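Local coordinates for protein PA1221 (Pseudomonas aeruginosa, PDB 4DG9) that belongs to the ANL superfamily and combines an AMP-binding enzyme region with a phosphopantetheine attachment region in one chain, at residues F207-P212 and C232-L237. Sequence-based numbering, arbitrary orientation.
Sequences FLVNSP and CVLNDL. With DG9 (5'-({[(2R,3R)-3-amino-2-{[2-({N-[(2R)-2-hydroxy-3,3-dimethyl-4-{[oxido(oxo)phosphonio]oxy}butanoyl]-beta-alanyl}amino)ethyl]sulfanyl}-4-methylpentyl]sulfonyl}amino)-5'-deoxyadenosine), chain B.
V209 and V233 sit on neighbouring parallel strands. V233 N gives its hydrogen to F207 O at 2.8 Å, V209 N returns one to V233 O, and N235 N closes the series on V209 O at 2.9 Å. On the face shared by C232, V209 and L234, V209 CG2 meets C232 CB at 3.6 Å while V209 CB lies as close to L234 CD2; I222 also packs on V209.

The side-chain amides of N210 and N235 lie side by side, their planes 28° apart. N235 ND2 donates to N210 OD1 over 3.0 Å, nearly straight at 173°, with the acceptor in the N235 amide plane. The same nitrogen also bonds G238 O, and N235 OD1 accepts from L237 N at 2.9 Å in an Asx turn; two acceptors at ND2 and a donor at OD1 make this amide orientation the consistent one. With CG trans to its own N (chi1 -173°), the N210 side chain runs alongside that of N235 and OD1 turns across to it; the N210 backbone N goes to E221, which also takes S211 OG.

Strand 206-209, helix 217-226 and strand 231-234 form a beta-alpha-beta unit, and P212 CG comes within 3.4 Å of DG9 O5P. The hydrogen bond between the two amides thus carries the pairing past the last strand residues, tying the turn after L234 to the loop that leads to the ligand.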
ATOM      1  N   PHE A 207       7.561  -2.123  15.541  1.00 17.90           N
ATOM      2  CA  PHE A 207       6.739  -1.761  14.408  1.00 13.24           C
ATOM      3  C   PHE A 207       6.502  -2.941  13.496  1.00 20.88           C
ATOM      4  O   PHE A 207       7.440  -3.586  13.037  1.00 25.77           O
ATOM      5  CB  PHE A 207       7.369  -0.606  13.637  1.00  5.74           C
ATOM      6  CG  PHE A 207       6.363   0.385  13.131  1.00 21.49           C
ATOM      7  CD1 PHE A 207       6.525   1.745  13.353  1.00 28.09           C
ATOM      8  CD2 PHE A 207       5.235  -0.049  12.457  1.00 25.79           C
ATOM      9  CE1 PHE A 207       5.573   2.649  12.907  1.00 33.85           C
ATOM     10  CE2 PHE A 207       4.278   0.852  12.010  1.00 26.36           C
ATOM     11  CZ  PHE A 207       4.447   2.200  12.236  1.00 26.08           C
ATOM     12  N   LEU A 208       5.234  -3.225  13.238  1.00 13.37           N
ATOM     13  CA  LEU A 208       4.869  -4.317  12.345  1.00 20.94           C
ATOM     14  C   LEU A 208       5.259  -3.992  10.899  1.00 27.43           C
ATOM     15  O   LEU A 208       4.895  -2.938  10.363  1.00 16.05           O
ATOM     16  CB  LEU A 208       3.369  -4.577  12.438  1.00 19.48           C
ATOM     17  CG  LEU A 208       2.798  -5.480  11.352  1.00 27.91           C
ATOM     18  CD1 LEU A 208       3.218  -6.928  11.597  1.00 24.69           C
ATOM     19  CD2 LEU A 208       1.286  -5.349  11.321  1.00 29.86           C
ATOM     20  N   VAL A 209       6.017  -4.883  10.271  1.00 25.34           N
ATOM     21  CA  VAL A 209       6.422  -4.674   8.887  1.00 13.31           C
ATOM     22  C   VAL A 209       5.626  -5.638   8.031  1.00 20.97           C
ATOM     23  O   VAL A 209       5.844  -6.849   8.038  1.00 21.57           O
ATOM     24  CB  VAL A 209       7.925  -4.903   8.673  1.00 13.73           C
ATOM     25  CG1 VAL A 209       8.271  -4.663   7.211  1.00 14.34           C
ATOM     26  CG2 VAL A 209       8.757  -4.001   9.602  1.00  6.35           C
ATOM     27  N   ASN A 210       4.682  -5.062   7.310  1.00 24.96           N
ATOM     28  CA  ASN A 210       3.621  -5.783   6.642  1.00 18.30           C
ATOM     29  C   ASN A 210       3.391  -5.297   5.206  1.00 25.03           C
ATOM     30  O   ASN A 210       3.236  -6.085   4.273  1.00 32.44           O
ATOM     31  CB  ASN A 210       2.345  -5.708   7.468  1.00 10.86           C
ATOM     32  CG  ASN A 210       1.268  -6.578   6.913  1.00 18.96           C
ATOM     33  OD1 ASN A 210       1.480  -7.777   6.655  1.00 20.73           O
ATOM     34  ND2 ASN A 210       0.097  -5.992   6.708  1.00 13.31           N
ATOM     35  N   SER A 211       3.219  -3.985   5.077  1.00 11.87           N
ATOM     36  CA  SER A 211       2.854  -3.355   3.813  1.00 19.19           C
ATOM     37  C   SER A 211       3.740  -3.704   2.613  1.00 23.47           C
ATOM     38  O   SER A 211       4.949  -3.878   2.756  1.00 21.29           O
ATOM     39  CB  SER A 211       2.789  -1.841   4.000  1.00 15.42           C
ATOM     40  OG  SER A 211       1.756  -1.535   4.914  1.00 17.27           O
ATOM     41  N   PRO A 212       3.126  -3.811   1.419  1.00 24.35           N
ATOM     42  CA  PRO A 212       3.877  -4.095   0.191  1.00 25.42           C
ATOM     43  C   PRO A 212       4.954  -3.041  -0.090  1.00 18.24           C
ATOM     44  O   PRO A 212       4.708  -1.858  -0.063  1.00 17.89           O
ATOM     45  CB  PRO A 212       2.792  -4.107  -0.894  1.00 14.03           C
ATOM     46  CG  PRO A 212       1.632  -3.394  -0.298  1.00 21.74           C
ATOM     47  CD  PRO A 212       1.679  -3.730   1.162  1.00 17.87           C
ATOM     48  N   CYS A 232      11.929  -3.699  14.052  1.00 17.68           N
ATOM     49  CA  CYS A 232      11.024  -4.116  12.996  1.00 15.85           C
ATOM     50  C   CYS A 232      10.582  -5.548  13.237  1.00 22.21           C
ATOM     51  O   CYS A 232      11.402  -6.465  13.304  1.00 27.09           O
ATOM     52  CB  CYS A 232      11.707  -4.037  11.639  1.00 11.45           C
ATOM     53  SG  CYS A 232      12.064  -2.376  11.101  1.00 23.97           S
ATOM     54  N   VAL A 233       9.278  -5.734  13.369  1.00 18.51           N
ATOM     55  CA  VAL A 233       8.711  -7.044  13.592  1.00 13.86           C
ATOM     56  C   VAL A 233       8.097  -7.459  12.276  1.00 13.48           C
ATOM     57  O   VAL A 233       7.021  -6.995  11.923  1.00 19.87           O
ATOM     58  CB  VAL A 233       7.608  -6.959  14.671  1.00 12.29           C
ATOM     59  CG1 VAL A 233       6.995  -8.318  14.922  1.00 12.81           C
ATOM     60  CG2 VAL A 233       8.189  -6.388  15.960  1.00 12.15           C
ATOM     61  N   LEU A 234       8.773  -8.362  11.573  1.00 17.47           N
ATOM     62  CA  LEU A 234       8.423  -8.710  10.197  1.00 12.17           C
ATOM     63  C   LEU A 234       7.278  -9.690  10.149  1.00 14.03           C
ATOM     64  O   LEU A 234       7.270 -10.659  10.898  1.00 21.19           O
ATOM     65  CB  LEU A 234       9.616  -9.351   9.502  1.00  9.44           C
ATOM     66  CG  LEU A 234      10.938  -8.573   9.508  1.00 21.96           C
ATOM     67  CD1 LEU A 234      11.985  -9.225   8.595  1.00 14.04           C
ATOM     68  CD2 LEU A 234      10.706  -7.132   9.090  1.00 22.02           C
ATOM     69  N   ASN A 235       6.327  -9.493   9.244  1.00 18.36           N
ATOM     70  CA  ASN A 235       5.340 -10.540   9.104  1.00 22.83           C
ATOM     71  C   ASN A 235       5.881 -11.524   8.075  1.00 21.66           C
ATOM     72  O   ASN A 235       5.777 -11.315   6.875  1.00 25.91           O
ATOM     73  CB  ASN A 235       4.017  -9.947   8.620  1.00 17.82           C
ATOM     74  CG  ASN A 235       3.006 -11.015   8.220  1.00 19.55           C
ATOM     75  OD1 ASN A 235       3.167 -12.186   8.550  1.00 24.13           O
ATOM     76  ND2 ASN A 235       1.962 -10.610   7.504  1.00 10.60           N
ATOM     77  N   ASP A 236       6.460 -12.606   8.582  1.00 14.65           N
ATOM     78  CA  ASP A 236       6.823 -13.778   7.796  1.00 22.84           C
ATOM     79  C   ASP A 236       5.825 -14.949   7.963  1.00 29.72           C
ATOM     80  O   ASP A 236       6.156 -16.101   7.689  1.00 34.47           O
ATOM     81  CB  ASP A 236       8.290 -14.178   7.989  1.00 21.56           C
ATOM     82  CG  ASP A 236       8.678 -14.273   9.431  1.00 25.17           C
ATOM     83  OD1 ASP A 236       7.755 -14.364  10.265  1.00 23.90           O
ATOM     84  OD2 ASP A 236       9.898 -14.259   9.727  1.00 18.05           O
ATOM     85  N   LEU A 237       4.662 -14.664   8.545  1.00 21.40           N
ATOM     86  CA  LEU A 237       3.636 -15.674   8.792  1.00 16.66           C
ATOM     87  C   LEU A 237       2.552 -15.782   7.715  1.00 23.46           C
ATOM     88  O   LEU A 237       1.662 -16.604   7.840  1.00 39.59           O
ATOM     89  CB  LEU A 237       2.939 -15.384  10.119  1.00 29.49           C
ATOM     90  CG  LEU A 237       3.859 -15.322  11.326  1.00 34.38           C
ATOM     91  CD1 LEU A 237       3.061 -15.106  12.617  1.00 24.80           C
ATOM     92  CD2 LEU A 237       4.686 -16.608  11.359  1.00 24.15           C
TER
HETATM   93  C   DG9 B 701      -0.115   5.870  -0.164  1.00 28.22           C
HETATM   94  N   DG9 B 701      -2.500   7.276  -2.320  1.00 30.80           N
HETATM   95  S   DG9 B 701      -1.059   6.702  -2.685  1.00 23.44           S
HETATM   96  C1  DG9 B 701      -0.069   6.837  -1.358  1.00 17.89           C
HETATM   97  N1  DG9 B 701      -8.127   9.820   3.724  1.00 14.69           N
HETATM   98  O1  DG9 B 701      -3.862  11.574  -2.711  1.00 17.97           O
HETATM   99  C2  DG9 B 701      -8.669   9.968   2.503  1.00 25.87           C
HETATM  100  N2  DG9 B 701       1.290   7.291   1.269  1.00 19.90           N
HETATM  101  O2  DG9 B 701      -6.443  10.662  -2.754  1.00 23.65           O
HETATM  102  C3  DG9 B 701      -2.576   8.685  -1.985  1.00 30.81           C
HETATM  103  N3  DG9 B 701      -7.973   9.756   1.377  1.00 20.79           N
HETATM  104  O3  DG9 B 701      -6.340  -6.669  -2.218  1.00 37.76           O
HETATM  105  C4  DG9 B 701      -6.674   9.365   1.442  1.00 30.29           C
HETATM  106  C5  DG9 B 701      -6.085   9.202   2.684  1.00 28.23           C
HETATM  107  C6  DG9 B 701      -6.839   9.436   3.839  1.00 27.44           C
HETATM  108  N6  DG9 B 701      -6.307   9.290   5.078  1.00 20.82           N
HETATM  109  N7  DG9 B 701      -4.807   8.828   2.454  1.00 29.24           N
HETATM  110  C8  DG9 B 701      -4.607   8.760   1.116  1.00 19.54           C
HETATM  111  N9  DG9 B 701      -5.750   9.082   0.504  1.00 29.11           N
HETATM  112  CA  DG9 B 701      -0.102   6.774   1.082  1.00 26.74           C
HETATM  113  CB  DG9 B 701      -0.615   6.206   2.406  1.00 28.07           C
HETATM  114  C1' DG9 B 701      -5.953   9.131  -0.967  1.00 33.19           C
HETATM  115  S1P DG9 B 701      -1.399   4.645  -0.178  1.00 26.41           S
HETATM  116  C2' DG9 B 701      -5.742  10.543  -1.500  1.00 31.75           C
HETATM  117  P2A DG9 B 701      -5.775  -8.001  -1.732  1.00 34.69           P
HETATM  118  C2P DG9 B 701      -0.677   3.277   0.683  1.00 56.26           C
HETATM  119  O2P DG9 B 701      -1.152   5.388  -3.241  1.00 11.10           O
HETATM  120  C3' DG9 B 701      -4.245  10.601  -1.726  1.00 24.00           C
HETATM  121  C3P DG9 B 701      -0.030   2.232  -0.225  1.00 34.53           C
HETATM  122  O3P DG9 B 701      -0.500   7.601  -3.649  1.00 31.39           O
HETATM  123  C4' DG9 B 701      -3.986   9.187  -2.220  1.00 25.72           C
HETATM  124  O4' DG9 B 701      -4.942   8.330  -1.574  1.00 33.97           O
HETATM  125  O4A DG9 B 701      -4.948  -8.831  -2.693  1.00 45.02           O
HETATM  126  N4P DG9 B 701      -0.958   1.161  -0.526  1.00 31.97           N
HETATM  127  C5P DG9 B 701      -0.786  -0.098  -0.133  1.00 25.39           C
HETATM  128  O5P DG9 B 701       0.136  -0.475   0.572  1.00 22.51           O
HETATM  129  O6A DG9 B 701      -4.876  -7.758  -0.412  1.00 32.97           O
HETATM  130  C6P DG9 B 701      -1.823  -1.081  -0.612  1.00 30.59           C
HETATM  131  C7P DG9 B 701      -2.582  -1.619   0.593  1.00 31.78           C
HETATM  132  N8P DG9 B 701      -3.397  -2.770   0.264  1.00 27.93           N
HETATM  133  C9P DG9 B 701      -2.898  -4.003   0.279  1.00 24.25           C
HETATM  134  O9P DG9 B 701      -1.743  -4.241   0.582  1.00 18.92           O
HETATM  135  CAP DG9 B 701      -3.827  -5.126  -0.099  1.00 30.45           C
HETATM  136  OAP DG9 B 701      -5.054  -4.599  -0.599  1.00 35.59           O
HETATM  137  CBP DG9 B 701      -4.124  -6.060   1.074  1.00 30.16           C
HETATM  138  CCP DG9 B 701      -5.289  -6.976   0.701  1.00 28.25           C
HETATM  139  CDP DG9 B 701      -2.870  -6.891   1.285  1.00 19.48           C
HETATM  140  CEP DG9 B 701      -4.439  -5.290   2.350  1.00 30.13           C
HETATM  141  CG1 DG9 B 701       0.444   5.446   3.196  1.00 18.06           C
HETATM  142  CG2 DG9 B 701      -1.156   7.350   3.257  1.00 24.95           C